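Local coordinates for catalase (Pseudomonas syringae, PDB 1M7S) that breaks hydrogen peroxide down to water and oxygen with a haem cofactor, protecting the cell from peroxide damage, at the interface of chains A and B and the interface of chains A and C. Residues are numbered along the deposited sequence; one frame, centred on the assembly and turned at random. Chains: chain A/B/C, Catalase.

Contact 1: the interface of chains A and B. Residues chain A 393-397; chain B 399-402.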
ATOM      1  N   SER A 393      17.498 -19.672 -25.019  1.00 15.60           N
ATOM      2  CA  SER A 393      17.721 -20.857 -25.855  1.00 16.15           C
ATOM      3  C   SER A 393      16.407 -21.269 -26.534  1.00 16.05           C
ATOM      4  O   SER A 393      15.351 -20.847 -26.083  1.00 15.11           O
ATOM      5  CB  SER A 393      18.257 -22.022 -25.022  1.00 16.76           C
ATOM      6  OG  SER A 393      17.262 -22.364 -24.087  1.00 16.95           O
ATOM      7  N   GLU A 394      16.473 -22.089 -27.590  1.00 14.21           N
ATOM      8  CA  GLU A 394      15.236 -22.465 -28.267  1.00 14.46           C
ATOM      9  C   GLU A 394      14.906 -23.918 -27.923  1.00 15.06           C
ATOM     10  O   GLU A 394      15.722 -24.783 -28.249  1.00 15.55           O
ATOM     11  CB  GLU A 394      15.409 -22.296 -29.789  1.00 16.73           C
ATOM     12  CG  GLU A 394      15.500 -20.817 -30.168  1.00 21.66           C
ATOM     13  CD  GLU A 394      15.760 -20.620 -31.646  1.00 25.33           C
ATOM     14  OE1 GLU A 394      16.641 -21.358 -32.162  1.00 25.81           O
ATOM     15  OE2 GLU A 394      15.071 -19.754 -32.245  1.00 26.66           O
ATOM     16  N   LEU A 395      13.749 -24.156 -27.314  1.00 13.29           N
ATOM     17  CA  LEU A 395      13.415 -25.560 -26.958  1.00 12.83           C
ATOM     18  C   LEU A 395      12.458 -26.135 -27.969  1.00 10.46           C
ATOM     19  O   LEU A 395      11.466 -25.510 -28.336  1.00  9.39           O
ATOM     20  CB  LEU A 395      12.679 -25.432 -25.595  1.00 12.12           C
ATOM     21  CG  LEU A 395      12.130 -26.805 -25.109  1.00 11.78           C
ATOM     22  CD1 LEU A 395      13.266 -27.569 -24.418  1.00 12.65           C
ATOM     23  CD2 LEU A 395      10.890 -26.588 -24.267  1.00 11.51           C
ATOM     24  N   PRO A 396      12.672 -27.352 -28.466  1.00 12.26           N
ATOM     25  CA  PRO A 396      11.830 -27.951 -29.481  1.00 13.20           C
ATOM     26  C   PRO A 396      10.470 -28.285 -28.882  1.00 12.90           C
ATOM     27  O   PRO A 396      10.372 -28.635 -27.696  1.00 15.06           O
ATOM     28  CB  PRO A 396      12.526 -29.264 -29.904  1.00 14.03           C
ATOM     29  CG  PRO A 396      13.886 -29.142 -29.308  1.00 14.29           C
ATOM     30  CD  PRO A 396      13.862 -28.150 -28.151  1.00 13.57           C
ATOM     31  N   LEU A 397       9.411 -28.108 -29.627  1.00 12.54           N
ATOM     32  CA  LEU A 397       8.068 -28.362 -29.180  1.00 14.26           C
ATOM     33  C   LEU A 397       7.388 -29.509 -29.936  1.00 15.91           C
ATOM     34  O   LEU A 397       7.761 -29.785 -31.080  1.00 17.85           O
ATOM     35  CB  LEU A 397       7.211 -27.112 -29.448  1.00 13.05           C
ATOM     36  CG  LEU A 397       7.664 -25.898 -28.601  1.00 13.48           C
ATOM     37  CD1 LEU A 397       6.999 -24.653 -29.164  1.00 16.84           C
ATOM     38  CD2 LEU A 397       7.364 -26.124 -27.137  1.00 13.80           C
TER
ATOM     39  N   GLY B 399       7.631 -26.269 -34.163  1.00 17.57           N
ATOM     40  CA  GLY B 399       8.752 -25.340 -34.176  1.00 17.17           C
ATOM     41  C   GLY B 399       9.432 -25.434 -32.808  1.00 16.03           C
ATOM     42  O   GLY B 399       9.450 -26.494 -32.168  1.00 17.11           O
ATOM     43  N   THR B 400       9.935 -24.309 -32.347  1.00 15.98           N
ATOM     44  CA  THR B 400      10.610 -24.205 -31.058  1.00 15.78           C
ATOM     45  C   THR B 400      10.162 -22.944 -30.335  1.00 15.19           C
ATOM     46  O   THR B 400       9.501 -22.085 -30.909  1.00 15.38           O
ATOM     47  CB  THR B 400      12.140 -24.091 -31.220  1.00 17.43           C
ATOM     48  OG1 THR B 400      12.487 -22.801 -31.743  1.00 19.57           O
ATOM     49  CG2 THR B 400      12.791 -25.124 -32.134  1.00 15.61           C
ATOM     50  N   THR B 401      10.582 -22.841 -29.068  1.00 13.53           N
ATOM     51  CA  THR B 401      10.258 -21.601 -28.363  1.00 11.67           C
ATOM     52  C   THR B 401      11.126 -20.588 -29.110  1.00 13.44           C
ATOM     53  O   THR B 401      12.196 -20.989 -29.620  1.00 14.17           O
ATOM     54  CB  THR B 401      10.564 -21.645 -26.874  1.00  8.43           C
ATOM     55  OG1 THR B 401      11.888 -22.135 -26.644  1.00  9.31           O
ATOM     56  CG2 THR B 401       9.623 -22.643 -26.192  1.00  8.59           C
ATOM     57  N   GLN B 402      10.654 -19.361 -29.195  1.00 12.00           N
ATOM     58  CA  GLN B 402      11.389 -18.402 -30.002  1.00 12.76           C
ATOM     59  C   GLN B 402      11.125 -16.952 -29.583  1.00 12.27           C
ATOM     60  O   GLN B 402      10.161 -16.689 -28.888  1.00 11.29           O
ATOM     61  CB  GLN B 402      10.950 -18.576 -31.471  1.00 13.93           C
ATOM     62  CG  GLN B 402       9.465 -18.367 -31.733  1.00 16.95           C
ATOM     63  CD  GLN B 402       9.134 -18.050 -33.181  1.00 20.42           C
ATOM     64  OE1 GLN B 402       8.606 -16.999 -33.591  1.00 23.05           O
ATOM     65  NE2 GLN B 402       9.384 -18.990 -34.064  1.00 18.62           N
TER
HETATM   66  O   HOH W   1       7.919 -29.100 -33.856  1.00 19.70           O

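Contact 2: the interface of chains A and C. Residues chain A 18-23, 28; chain C 323, 397-398, 400-402.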
ATOM      1  N   SER A  18       5.890  15.258  26.217  1.00  8.67           N
ATOM      2  CA  SER A  18       5.083  15.826  25.153  1.00  6.39           C
ATOM      3  C   SER A  18       4.709  17.268  25.540  1.00  8.21           C
ATOM      4  O   SER A  18       4.730  17.627  26.735  1.00  7.65           O
ATOM      5  CB  SER A  18       3.704  15.090  25.070  1.00 10.22           C
ATOM      6  OG  SER A  18       4.021  13.691  24.836  1.00 11.64           O
ATOM      7  N   GLN A  19       4.276  18.018  24.533  1.00  7.05           N
ATOM      8  CA  GLN A  19       3.870  19.411  24.847  1.00  7.77           C
ATOM      9  C   GLN A  19       2.446  19.373  25.364  1.00  8.38           C
ATOM     10  O   GLN A  19       1.581  18.813  24.672  1.00 11.37           O
ATOM     11  CB  GLN A  19       3.977  20.306  23.610  1.00 11.68           C
ATOM     12  CG  GLN A  19       3.771  21.799  23.972  1.00 13.15           C
ATOM     13  CD  GLN A  19       3.893  22.680  22.745  1.00 16.41           C
ATOM     14  OE1 GLN A  19       3.615  22.272  21.621  1.00 17.17           O
ATOM     15  NE2 GLN A  19       4.389  23.912  22.877  1.00 17.31           N
ATOM     16  N   THR A  20       2.159  19.943  26.519  1.00  9.00           N
ATOM     17  CA  THR A  20       0.822  19.945  27.115  1.00 10.94           C
ATOM     18  C   THR A  20       0.312  21.348  27.438  1.00 10.93           C
ATOM     19  O   THR A  20       1.099  22.294  27.529  1.00 11.15           O
ATOM     20  CB  THR A  20       0.719  19.087  28.396  1.00 12.77           C
ATOM     21  OG1 THR A  20       1.585  19.586  29.426  1.00 13.38           O
ATOM     22  CG2 THR A  20       1.112  17.610  28.167  1.00 11.29           C
ATOM     23  N   ALA A  21      -1.010  21.459  27.606  1.00 11.64           N
ATOM     24  CA  ALA A  21      -1.673  22.728  27.918  1.00 10.14           C
ATOM     25  C   ALA A  21      -1.729  22.903  29.437  1.00 10.23           C
ATOM     26  O   ALA A  21      -2.729  22.718  30.125  1.00 11.37           O
ATOM     27  CB  ALA A  21      -3.089  22.723  27.332  1.00 11.87           C
ATOM     28  N   GLY A  22      -0.617  23.350  29.979  1.00 11.09           N
ATOM     29  CA  GLY A  22      -0.394  23.472  31.404  1.00 10.97           C
ATOM     30  C   GLY A  22       0.066  22.125  31.972  1.00 12.20           C
ATOM     31  O   GLY A  22      -0.052  21.048  31.360  1.00 12.14           O
ATOM     32  N   ALA A  23       0.425  22.168  33.254  1.00 11.41           N
ATOM     33  CA  ALA A  23       0.956  20.941  33.908  1.00 11.69           C
ATOM     34  C   ALA A  23      -0.084  19.861  34.019  1.00 13.10           C
ATOM     35  O   ALA A  23       0.249  18.656  33.985  1.00 14.43           O
ATOM     36  CB  ALA A  23       1.552  21.348  35.242  1.00 11.44           C
ATOM     37  N   LEU A  28      -0.913  18.728  23.067  1.00  6.86           N
ATOM     38  CA  LEU A  28      -1.298  19.527  21.905  1.00  8.73           C
ATOM     39  C   LEU A  28      -1.004  18.864  20.568  1.00  9.91           C
ATOM     40  O   LEU A  28       0.040  18.254  20.376  1.00 10.51           O
ATOM     41  CB  LEU A  28      -0.503  20.854  21.906  1.00 10.75           C
ATOM     42  CG  LEU A  28      -0.620  21.667  23.207  1.00 13.64           C
ATOM     43  CD1 LEU A  28       0.243  22.922  23.039  1.00 16.57           C
ATOM     44  CD2 LEU A  28      -2.091  21.894  23.498  1.00 13.63           C
TER
ATOM     45  N   ARG C 323      -0.779  11.562  30.300  1.00  8.44           N
ATOM     46  CA  ARG C 323       0.027  11.794  29.129  1.00  6.87           C
ATOM     47  C   ARG C 323       0.362  10.533  28.341  1.00 10.99           C
ATOM     48  O   ARG C 323       0.733  10.666  27.150  1.00 13.59           O
ATOM     49  CB  ARG C 323       1.330  12.545  29.515  1.00  9.55           C
ATOM     50  CG  ARG C 323       0.976  13.835  30.274  1.00 10.19           C
ATOM     51  CD  ARG C 323       2.281  14.573  30.641  1.00 13.18           C
ATOM     52  NE  ARG C 323       1.956  15.781  31.411  1.00 14.02           N
ATOM     53  CZ  ARG C 323       2.869  16.515  32.022  1.00 14.60           C
ATOM     54  NH1 ARG C 323       4.168  16.167  31.958  1.00 13.46           N
ATOM     55  NH2 ARG C 323       2.487  17.599  32.709  1.00 14.96           N
ATOM     56  N   LEU C 397      -8.190  25.268  32.502  1.00 14.51           N
ATOM     57  CA  LEU C 397      -6.794  25.348  32.213  1.00 14.74           C
ATOM     58  C   LEU C 397      -6.068  26.426  33.004  1.00 17.61           C
ATOM     59  O   LEU C 397      -6.698  27.415  33.396  1.00 19.05           O
ATOM     60  CB  LEU C 397      -6.542  25.643  30.701  1.00 14.73           C
ATOM     61  CG  LEU C 397      -7.187  24.608  29.771  1.00 16.99           C
ATOM     62  CD1 LEU C 397      -7.264  25.190  28.370  1.00 17.87           C
ATOM     63  CD2 LEU C 397      -6.439  23.286  29.757  1.00 15.79           C
ATOM     64  N   SER C 398      -4.759  26.248  33.144  1.00 16.64           N
ATOM     65  CA  SER C 398      -3.957  27.281  33.812  1.00 17.06           C
ATOM     66  C   SER C 398      -2.504  27.054  33.435  1.00 18.08           C
ATOM     67  O   SER C 398      -2.205  26.005  32.827  1.00 18.02           O
ATOM     68  CB  SER C 398      -4.124  27.183  35.330  1.00 19.00           C
ATOM     69  OG  SER C 398      -3.613  25.934  35.799  1.00 21.46           O
ATOM     70  N   THR C 400       0.992  27.516  31.301  1.00 15.53           N
ATOM     71  CA  THR C 400       1.349  27.807  29.920  1.00 14.23           C
ATOM     72  C   THR C 400       1.489  26.499  29.152  1.00 13.99           C
ATOM     73  O   THR C 400       1.564  25.401  29.763  1.00 14.20           O
ATOM     74  CB  THR C 400       2.717  28.503  29.818  1.00 16.28           C
ATOM     75  OG1 THR C 400       3.760  27.599  30.240  1.00 16.91           O
ATOM     76  CG2 THR C 400       2.872  29.718  30.741  1.00 16.78           C
ATOM     77  N   THR C 401       1.605  26.643  27.833  1.00 13.18           N
ATOM     78  CA  THR C 401       1.951  25.415  27.052  1.00 13.16           C
ATOM     79  C   THR C 401       3.328  25.034  27.590  1.00 12.78           C
ATOM     80  O   THR C 401       4.075  25.949  27.935  1.00 14.08           O
ATOM     81  CB  THR C 401       1.952  25.646  25.546  1.00 12.20           C
ATOM     82  OG1 THR C 401       2.796  26.761  25.183  1.00 13.61           O
ATOM     83  CG2 THR C 401       0.540  25.915  25.103  1.00 11.27           C
ATOM     84  N   GLN C 402       3.682  23.749  27.727  1.00 11.86           N
ATOM     85  CA  GLN C 402       4.951  23.427  28.339  1.00 11.97           C
ATOM     86  C   GLN C 402       5.423  22.015  27.973  1.00 11.86           C
ATOM     87  O   GLN C 402       4.648  21.205  27.460  1.00 10.35           O
ATOM     88  CB  GLN C 402       4.837  23.474  29.894  1.00 14.27           C
ATOM     89  CG  GLN C 402       3.753  22.520  30.386  1.00 15.61           C
ATOM     90  CD  GLN C 402       3.889  22.025  31.805  1.00 18.93           C
ATOM     91  OE1 GLN C 402       4.198  20.837  32.031  1.00 21.34           O
ATOM     92  NE2 GLN C 402       3.644  22.902  32.763  1.00 18.52           N
TER
HETATM   93  O   HOH W   2      -3.960  23.300  32.506  1.00 13.68           O
HETATM   94  O   HOH W   3       4.464  18.754  29.512  1.00 17.46           O
HETATM   95  O   HOH W   4      -0.582  16.838  31.739  1.00 18.53           O

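Contact 1: the interface of chains A and B
The loop A:Ser393 to A:Leu397 and the segment B:Gly399 to B:Gln402, which leads into strand 401-402, run antiparallel and meet across the subunit boundary in an antiparallel beta bridge, A:Pro396 with B:Thr400. The first shell is mostly backbone. B:Thr401 N reaches A:Leu395 O at 2.9 Å, lying in the carbonyl plane on a lone pair. Further along, A:Leu397 N gives its hydrogen to B:Gly399 O at 3.0 Å, again in the carbonyl plane. At the other end a side chain takes over: the amide A:Leu395 N meets the hydroxyl B:Thr401 OG1 at 2.8 Å, almost straight at 176°. B:Thr401 therefore grips both N and O of A:Leu395. Its hydroxyl is set there by a chi1 of 49°, between the backbone N and the carbonyl carbon.

Around this bridge, the CB of A:Glu394 packs obliquely on B:Thr400 CB at 4.0 Å, while the methyl B:Thr400 CG2 sits the same distance from A:Pro396 CA. The B:Thr400 hydroxyl turns inward within its own chain, OG1 donating to B:Thr401 O at 2.8 Å from above the carbonyl plane, which should steady the threonine pair. A water spans the far end, linking A:Leu397 O to B:Gly399 N. The patch, hiding 266 Å² of protein surface, fastens two subunits together chiefly through main-chain pairing and recurs with chains exchanged about the two-fold.

Contact 2: the interface of chains A and C
C:Arg323 CG stands anti to its carbonyl carbon (chi1 -55°), and the chain then runs extended to NE, carrying the guanidinium from the start of helix 323-339 to the incoming chain A segment. C:Gln402 takes the crowded position, CG between its backbone N and carbonyl carbon (chi1 57°), so that its extended chain lies alongside A:Thr20, pointing the same way, and its amide reaches A:Ala23. A:Thr20 places OG1 in the equivalent crowded position at 62°, which turns the hydroxyl back to A:Gly22 O of its own chain, just past the strand, and directs CG2 toward C:Arg323, whose chain it crosses at about a right angle.

Strand 20-21 of chain A and strand 401-402 of chain C pair antiparallel. A:Thr20 exchanges both main-chain bonds with C:Gln402: its N donates nearly along the carbonyl axis to C:Gln402 O at 2.9 Å, and C:Gln402 N returns a bond in the carbonyl plane to A:Thr20 O at 3.0 Å. Farther along, A:Gly22 N makes a weak bond to C:Thr400 O. On the flank, A:Leu28 CD1 meets the methyl C:Thr401 CG2 at 3.6 Å, the two side chains crossing at about a right angle.

Waters extend the seam: one joins A:Ala21 O to both N and O of C:Ser398, and another links A:Ser18 O and A:Thr20 OG1 to C:Gln402. The strand addition thus pins an N-terminal segment onto a neighbouring subunit. The carbonyl A:Ala23 O receives C:Arg323 NH2 on a lone pair at 2.8 Å, close to the guanidinium plane, and also contacts a water that C:Arg323 NE holds at 2.8 Å.

Contact 1 and contact 2 lie about 75 Å apart between their C-alpha centres, yet both draw on the same stretch of the protein: residues 397 and 400 to 402 appear in each, supplied by chain A or B in one and by chain C in the other. The segment 400-402 thus faces loop 393-397 of one subunit in contact 1, with residue 401 bonding to it, and pairs with strand 20-21 of another in contact 2. As every copy repeats these roles, one segment can join two different neighbours in the deposited tetramer. Both centres lie far from active-site residues A:His52 and A:Asn124, about 29 to 31 Å for contact 1 and 46 to 56 Å for contact 2, which fits assembly.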